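Local coordinates for TRAP dicarboxylate transporter, DctP subunit (Anaerococcus prevoti, PDB 4N91), which binds D-glucuronate in its alpha and beta forms, probably as the extracellular solute-binding subunit of a TRAP transporter, at residues A97-E100 and V105-I108; K132-S137 and A322-A327. All blocks are in the same frame, centred on the assembly; numbering follows the deposited sequence.

Interaction 1: A97-E100 and V105-I108; sequences AILE and VWEI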
ATOM      1  N   ALA A  97       3.936   3.776  -0.770  1.00 15.03           N
ATOM      2  CA  ALA A  97       4.549   4.695   0.187  1.00 17.05           C
ATOM      3  C   ALA A  97       6.075   4.620   0.133  1.00 18.06           C
ATOM      4  O   ALA A  97       6.751   5.632   0.260  1.00 17.21           O
ATOM      5  CB  ALA A  97       4.051   4.403   1.604  1.00 15.55           C
ATOM      6  N   ILE A  98       6.631   3.420   0.011  1.00 12.57           N
ATOM      7  CA  ILE A  98       8.078   3.281   0.064  1.00 16.42           C
ATOM      8  C   ILE A  98       8.754   3.386  -1.295  1.00 15.32           C
ATOM      9  O   ILE A  98       9.945   3.631  -1.383  1.00 16.34           O
ATOM     10  CB  ILE A  98       8.552   2.000   0.790  1.00 16.08           C
ATOM     11  CG1 ILE A  98       8.233   0.760  -0.025  1.00 15.90           C
ATOM     12  CG2 ILE A  98       7.966   1.922   2.253  1.00 15.61           C
ATOM     13  CD1 ILE A  98       8.947  -0.480   0.456  1.00 20.43           C
ATOM     14  N   LEU A  99       7.991   3.256  -2.372  1.00 15.00           N
ATOM     15  CA  LEU A  99       8.587   3.282  -3.701  1.00 14.94           C
ATOM     16  C   LEU A  99       9.057   4.679  -4.083  1.00 14.86           C
ATOM     17  O   LEU A  99       9.944   4.821  -4.913  1.00 16.70           O
ATOM     18  CB  LEU A  99       7.634   2.738  -4.738  1.00 15.87           C
ATOM     19  CG  LEU A  99       7.326   1.242  -4.549  1.00 17.24           C
ATOM     20  CD1 LEU A  99       6.339   0.798  -5.606  1.00 19.61           C
ATOM     21  CD2 LEU A  99       8.575   0.386  -4.604  1.00 17.48           C
ATOM     22  N   GLU A 100       8.503   5.707  -3.445  1.00 16.09           N
ATOM     23  CA  GLU A 100       8.944   7.077  -3.701  1.00 16.83           C
ATOM     24  C   GLU A 100      10.409   7.325  -3.370  1.00 20.77           C
ATOM     25  O   GLU A 100      10.974   8.278  -3.850  1.00 22.38           O
ATOM     26  CB  GLU A 100       8.053   8.079  -2.960  1.00 19.30           C
ATOM     27  CG  GLU A 100       8.161   8.012  -1.455  1.00 18.55           C
ATOM     28  CD  GLU A 100       7.282   9.030  -0.728  1.00 24.53           C
ATOM     29  OE1 GLU A 100       6.326   9.584  -1.333  1.00 22.36           O
ATOM     30  OE2 GLU A 100       7.555   9.257   0.471  1.00 27.08           O
ATOM     31  N   VAL A 105       8.703   9.875  -8.826  1.00 21.25           N
ATOM     32  CA  VAL A 105       7.410   9.970  -9.476  1.00 20.00           C
ATOM     33  C   VAL A 105       6.339   9.132  -8.758  1.00 18.27           C
ATOM     34  O   VAL A 105       5.146   9.408  -8.886  1.00 18.67           O
ATOM     35  CB  VAL A 105       7.467   9.628 -10.972  1.00 26.72           C
ATOM     36  CG1 VAL A 105       7.439   8.140 -11.205  1.00 22.83           C
ATOM     37  CG2 VAL A 105       6.307  10.296 -11.698  1.00 32.45           C
ATOM     38  N   TRP A 106       6.749   8.132  -7.986  1.00 17.24           N
ATOM     39  CA  TRP A 106       5.743   7.346  -7.236  1.00 17.62           C
ATOM     40  C   TRP A 106       5.011   8.204  -6.195  1.00 18.43           C
ATOM     41  O   TRP A 106       3.934   7.835  -5.712  1.00 19.33           O
ATOM     42  CB  TRP A 106       6.349   6.134  -6.545  1.00 17.40           C
ATOM     43  CG  TRP A 106       6.957   5.102  -7.430  1.00 19.06           C
ATOM     44  CD1 TRP A 106       8.271   5.021  -7.797  1.00 21.94           C
ATOM     45  CD2 TRP A 106       6.312   3.968  -8.018  1.00 16.93           C
ATOM     46  NE1 TRP A 106       8.477   3.924  -8.578  1.00 18.57           N
ATOM     47  CE2 TRP A 106       7.296   3.265  -8.747  1.00 16.24           C
ATOM     48  CE3 TRP A 106       5.004   3.477  -8.003  1.00 18.52           C
ATOM     49  CZ2 TRP A 106       7.014   2.094  -9.445  1.00 21.18           C
ATOM     50  CZ3 TRP A 106       4.726   2.325  -8.709  1.00 20.82           C
ATOM     51  CH2 TRP A 106       5.723   1.647  -9.412  1.00 20.12           C
ATOM     52  N   GLU A 107       5.598   9.347  -5.855  1.00 17.88           N
ATOM     53  CA  GLU A 107       5.019  10.291  -4.894  1.00 16.52           C
ATOM     54  C   GLU A 107       3.582  10.612  -5.188  1.00 15.69           C
ATOM     55  O   GLU A 107       2.845  10.973  -4.285  1.00 18.48           O
ATOM     56  CB  GLU A 107       5.752  11.640  -4.977  1.00 28.25           C
ATOM     57  CG  GLU A 107       7.021  11.700  -4.242  1.00 38.72           C
ATOM     58  CD  GLU A 107       7.796  12.965  -4.535  1.00 31.23           C
ATOM     59  OE1 GLU A 107       7.576  13.639  -5.599  1.00 31.99           O
ATOM     60  OE2 GLU A 107       8.663  13.268  -3.697  1.00 42.62           O
ATOM     61  N   ILE A 108       3.200  10.571  -6.459  1.00 17.99           N
ATOM     62  CA  ILE A 108       1.853  10.990  -6.851  1.00 20.29           C
ATOM     63  C   ILE A 108       0.747  10.304  -6.032  1.00 16.25           C
ATOM     64  O   ILE A 108      -0.183  10.968  -5.548  1.00 20.44           O
ATOM     65  CB  ILE A 108       1.626  10.814  -8.384  1.00 18.26           C
ATOM     66  CG1 ILE A 108       0.246  11.320  -8.804  1.00 23.41           C
ATOM     67  CG2 ILE A 108       1.794   9.367  -8.838  1.00 21.75           C
ATOM     68  CD1 ILE A 108       0.055  12.770  -8.637  1.00 27.75           C
TER
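Leu99 of the short helix 96-99 and Trp106 of the 3-10 segment after it pack together, in the lobe built on the sheet that holds strands 91-95 and 242-247 of this TRAP solute-binding protein. The helix comes directly after strand 91-95, and the chain then turns and brings Trp106 back against Leu99. Leu99 CB sits over one face of the indole, 3.7 Å from the centroid of the five-membered ring and 13° off its normal, a CH-pi contact. Leu99 CD1 covers the six-membered part of the same face, 3.8 Å from Trp106 CZ3. Leu99 O lies above the ring plane on the same side, 3.3 Å from Trp106 CD1, and is not a hydrogen-bond partner there. Trp106 has CG beside its backbone N (chi1 -63°), which turns the ring toward Leu99. Its NE1 bonds to Thr138 OG1. With an alanine in place of Trp106, Leu99 would probably lose the flat surface it rests on, and Thr138 its indole donor.

Glu100 and Glu107 cross at about a right angle, and Glu100 OE1 lies 3.7 Å from Glu107 CG. Their carboxylate planes are 81° apart. Each acid has partners of its own. Glu100 OE1 takes hydrogen bonds from Asn110 and Thr181, and OE2 pairs with Ser179, while Glu107 OE1 is bonded to Asn318. These bonds probably ease the burial of Glu100.

Ile243 of strand 242-247 touches both Leu99 and Trp106. Ile98 packs on helix 77-86, and Trp106 also meets Ile134 of helix 128-135.

Interaction 2: K132-S137 and A322-A327; sequences KPIFES and APFYDA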
ATOM      1  N   LYS A 132       0.997   3.334 -16.223  1.00 19.45           N
ATOM      2  CA  LYS A 132       2.140   2.746 -16.914  1.00 23.23           C
ATOM      3  C   LYS A 132       3.431   3.563 -16.840  1.00 23.52           C
ATOM      4  O   LYS A 132       4.488   3.000 -16.590  1.00 22.84           O
ATOM      5  CB  LYS A 132       1.792   2.365 -18.356  1.00 27.90           C
ATOM      6  CG  LYS A 132       1.724   0.849 -18.517  1.00 39.94           C
ATOM      7  CD  LYS A 132       0.668   0.341 -19.503  1.00 43.68           C
ATOM      8  CE  LYS A 132       0.723  -1.193 -19.548  1.00 47.63           C
ATOM      9  NZ  LYS A 132      -0.286  -1.831 -20.441  1.00 56.76           N
ATOM     10  N   PRO A 133       3.355   4.892 -17.024  1.00 22.64           N
ATOM     11  CA  PRO A 133       4.575   5.704 -16.899  1.00 20.92           C
ATOM     12  C   PRO A 133       5.169   5.656 -15.497  1.00 18.52           C
ATOM     13  O   PRO A 133       6.394   5.718 -15.346  1.00 21.14           O
ATOM     14  CB  PRO A 133       4.091   7.119 -17.215  1.00 22.23           C
ATOM     15  CG  PRO A 133       2.891   6.926 -18.009  1.00 26.01           C
ATOM     16  CD  PRO A 133       2.228   5.678 -17.536  1.00 22.90           C
ATOM     17  N   ILE A 134       4.307   5.526 -14.497  1.00 19.89           N
ATOM     18  CA  ILE A 134       4.756   5.436 -13.118  1.00 19.63           C
ATOM     19  C   ILE A 134       5.395   4.064 -12.881  1.00 18.04           C
ATOM     20  O   ILE A 134       6.517   3.969 -12.371  1.00 17.99           O
ATOM     21  CB  ILE A 134       3.592   5.648 -12.140  1.00 20.59           C
ATOM     22  CG1 ILE A 134       2.849   6.941 -12.458  1.00 22.32           C
ATOM     23  CG2 ILE A 134       4.083   5.669 -10.693  1.00 22.34           C
ATOM     24  CD1 ILE A 134       3.670   8.176 -12.284  1.00 31.46           C
ATOM     25  N   PHE A 135       4.681   3.018 -13.272  1.00 19.39           N
ATOM     26  CA  PHE A 135       5.134   1.637 -13.066  1.00 18.43           C
ATOM     27  C   PHE A 135       6.471   1.350 -13.767  1.00 19.75           C
ATOM     28  O   PHE A 135       7.253   0.518 -13.312  1.00 21.16           O
ATOM     29  CB  PHE A 135       4.082   0.642 -13.573  1.00 17.00           C
ATOM     30  CG  PHE A 135       2.854   0.515 -12.695  1.00 18.87           C
ATOM     31  CD1 PHE A 135       2.654   1.339 -11.602  1.00 20.59           C
ATOM     32  CD2 PHE A 135       1.907  -0.450 -12.979  1.00 26.19           C
ATOM     33  CE1 PHE A 135       1.521   1.192 -10.814  1.00 22.63           C
ATOM     34  CE2 PHE A 135       0.779  -0.586 -12.195  1.00 25.74           C
ATOM     35  CZ  PHE A 135       0.596   0.219 -11.127  1.00 21.23           C
ATOM     36  N   GLU A 136       6.737   2.044 -14.865  1.00 19.93           N
ATOM     37  CA  GLU A 136       7.955   1.834 -15.651  1.00 21.11           C
ATOM     38  C   GLU A 136       9.106   2.751 -15.255  1.00 25.10           C
ATOM     39  O   GLU A 136      10.192   2.653 -15.807  1.00 25.82           O
ATOM     40  CB  GLU A 136       7.648   2.027 -17.140  1.00 24.09           C
ATOM     41  CG  GLU A 136       6.681   0.998 -17.677  1.00 24.07           C
ATOM     42  CD  GLU A 136       6.223   1.275 -19.095  1.00 39.52           C
ATOM     43  OE1 GLU A 136       6.752   2.205 -19.742  1.00 41.61           O
ATOM     44  OE2 GLU A 136       5.314   0.546 -19.552  1.00 42.26           O
ATOM     45  N   SER A 137       8.869   3.631 -14.293  1.00 24.41           N
ATOM     46  CA  SER A 137       9.819   4.679 -13.957  1.00 23.57           C
ATOM     47  C   SER A 137      11.131   4.157 -13.384  1.00 23.77           C
ATOM     48  O   SER A 137      12.169   4.814 -13.492  1.00 26.90           O
ATOM     49  CB  SER A 137       9.166   5.656 -12.974  1.00 20.67           C
ATOM     50  OG  SER A 137       8.969   5.055 -11.717  1.00 21.16           O
ATOM     51  N   ALA A 322       2.295  17.079 -12.305  1.00 23.59           N
ATOM     52  CA  ALA A 322       1.116  17.861 -12.653  1.00 20.10           C
ATOM     53  C   ALA A 322       0.172  17.147 -13.630  1.00 21.48           C
ATOM     54  O   ALA A 322      -1.025  17.128 -13.416  1.00 21.51           O
ATOM     55  CB  ALA A 322       1.540  19.229 -13.202  1.00 24.38           C
ATOM     56  N   PRO A 323       0.697  16.576 -14.720  1.00 21.69           N
ATOM     57  CA  PRO A 323      -0.258  15.993 -15.673  1.00 22.47           C
ATOM     58  C   PRO A 323      -0.982  14.751 -15.131  1.00 20.91           C
ATOM     59  O   PRO A 323      -2.133  14.489 -15.512  1.00 22.14           O
ATOM     60  CB  PRO A 323       0.620  15.658 -16.892  1.00 23.93           C
ATOM     61  CG  PRO A 323       1.992  15.618 -16.369  1.00 21.07           C
ATOM     62  CD  PRO A 323       2.070  16.582 -15.240  1.00 25.10           C
ATOM     63  N   PHE A 324      -0.325  14.012 -14.242  1.00 22.23           N
ATOM     64  CA  PHE A 324      -0.965  12.888 -13.559  1.00 22.23           C
ATOM     65  C   PHE A 324      -2.030  13.399 -12.595  1.00 21.17           C
ATOM     66  O   PHE A 324      -3.155  12.881 -12.539  1.00 22.53           O
ATOM     67  CB  PHE A 324       0.067  12.045 -12.807  1.00 22.17           C
ATOM     68  CG  PHE A 324       1.076  11.407 -13.712  1.00 23.73           C
ATOM     69  CD1 PHE A 324       0.790  10.221 -14.369  1.00 23.37           C
ATOM     70  CD2 PHE A 324       2.296  12.012 -13.936  1.00 26.56           C
ATOM     71  CE1 PHE A 324       1.717   9.635 -15.201  1.00 24.40           C
ATOM     72  CE2 PHE A 324       3.222  11.441 -14.781  1.00 29.82           C
ATOM     73  CZ  PHE A 324       2.925  10.258 -15.429  1.00 28.68           C
ATOM     74  N   TYR A 325      -1.666  14.425 -11.837  1.00 22.46           N
ATOM     75  CA  TYR A 325      -2.620  15.075 -10.941  1.00 24.13           C
ATOM     76  C   TYR A 325      -3.842  15.588 -11.693  1.00 23.89           C
ATOM     77  O   TYR A 325      -4.963  15.385 -11.234  1.00 24.43           O
ATOM     78  CB  TYR A 325      -1.930  16.211 -10.203  1.00 21.58           C
ATOM     79  CG  TYR A 325      -2.742  16.831  -9.092  1.00 22.77           C
ATOM     80  CD1 TYR A 325      -2.809  16.238  -7.835  1.00 21.67           C
ATOM     81  CD2 TYR A 325      -3.397  18.029  -9.279  1.00 21.76           C
ATOM     82  CE1 TYR A 325      -3.536  16.825  -6.805  1.00 24.04           C
ATOM     83  CE2 TYR A 325      -4.119  18.622  -8.257  1.00 23.91           C
ATOM     84  CZ  TYR A 325      -4.185  18.029  -7.036  1.00 25.30           C
ATOM     85  OH  TYR A 325      -4.929  18.656  -6.053  1.00 27.16           O
ATOM     86  N   ASP A 326      -3.628  16.227 -12.855  1.00 22.19           N
ATOM     87  CA  ASP A 326      -4.748  16.706 -13.685  1.00 22.69           C
ATOM     88  C   ASP A 326      -5.682  15.570 -14.073  1.00 26.00           C
ATOM     89  O   ASP A 326      -6.909  15.714 -14.025  1.00 25.87           O
ATOM     90  CB  ASP A 326      -4.257  17.373 -14.967  1.00 25.00           C
ATOM     91  CG  ASP A 326      -3.488  18.650 -14.715  1.00 28.96           C
ATOM     92  OD1 ASP A 326      -3.647  19.265 -13.640  1.00 30.64           O
ATOM     93  OD2 ASP A 326      -2.713  19.031 -15.610  1.00 30.83           O
ATOM     94  N   ALA A 327      -5.097  14.449 -14.475  1.00 23.18           N
ATOM     95  CA  ALA A 327      -5.873  13.315 -14.933  1.00 26.21           C
ATOM     96  C   ALA A 327      -6.675  12.737 -13.779  1.00 26.56           C
ATOM     97  O   ALA A 327      -7.823  12.345 -13.943  1.00 27.78           O
ATOM     98  CB  ALA A 327      -4.958  12.261 -15.547  1.00 24.98           C
TER
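The side chains of Phe324 and Ile134 meet from opposite directions, one from helix 322-334 and the other from helix 128-135. The meeting is end-on for the isoleucine and face-on for the ring. Ile134 CD1 sits 3.9 Å from the ring centroid and 15° off the normal, a CH-pi contact. It is shifted a little toward the rim, 3.8 Å from Phe324 CE1. With CG1 beside the backbone N (chi1 -53°) and a bent second torsion (chi2 -64°), the branch puts CD1 over the ring. Pro133 comes in differently. Its CB lies at the ring edge, close to the ring plane, 3.8 Å from Phe324 CZ. The two neighbouring residues thus hold the far end of one phenyl group from above and from the rim. The backbones stay well apart, with 9.4 Å between the CA atoms of Ile134 and Phe324.

Behind the contact, Ile134 O accepts hydrogen bonds from both N and OG of Ser137, and the OG bond is 2.8 Å long and in the carbonyl plane. No hydrogen bond joins the two helices here. The contact is apolar and small, 125 Å² in all, so the two helices meet here through van der Waals contact alone, with no polar pair to set their register.

Interactions 1 and 2 lie side by side, their centres 11 Å apart, and helix 128-135 with the turn after it joins them. Ile134 CD1, which faces the phenyl ring in interaction 2, also packs on Val105 CG2 at 3.4 Å. Trp106 CZ2 comes to 3.5 Å from Ile134 O, and Trp106 NE1 to 3.4 Å from Ser137 OG as packing; NE1 bonds to Thr138. Interaction 1 is the nearer to the sugar site. The side chain of Leu99 is about 7 Å from that of Gln77, a glucuronate-binding residue, and about 10 Å from the bound glucuronate. Interaction 2 lies away from the pocket. Their centres lie about 10 Å and 17 Å from the chain centre.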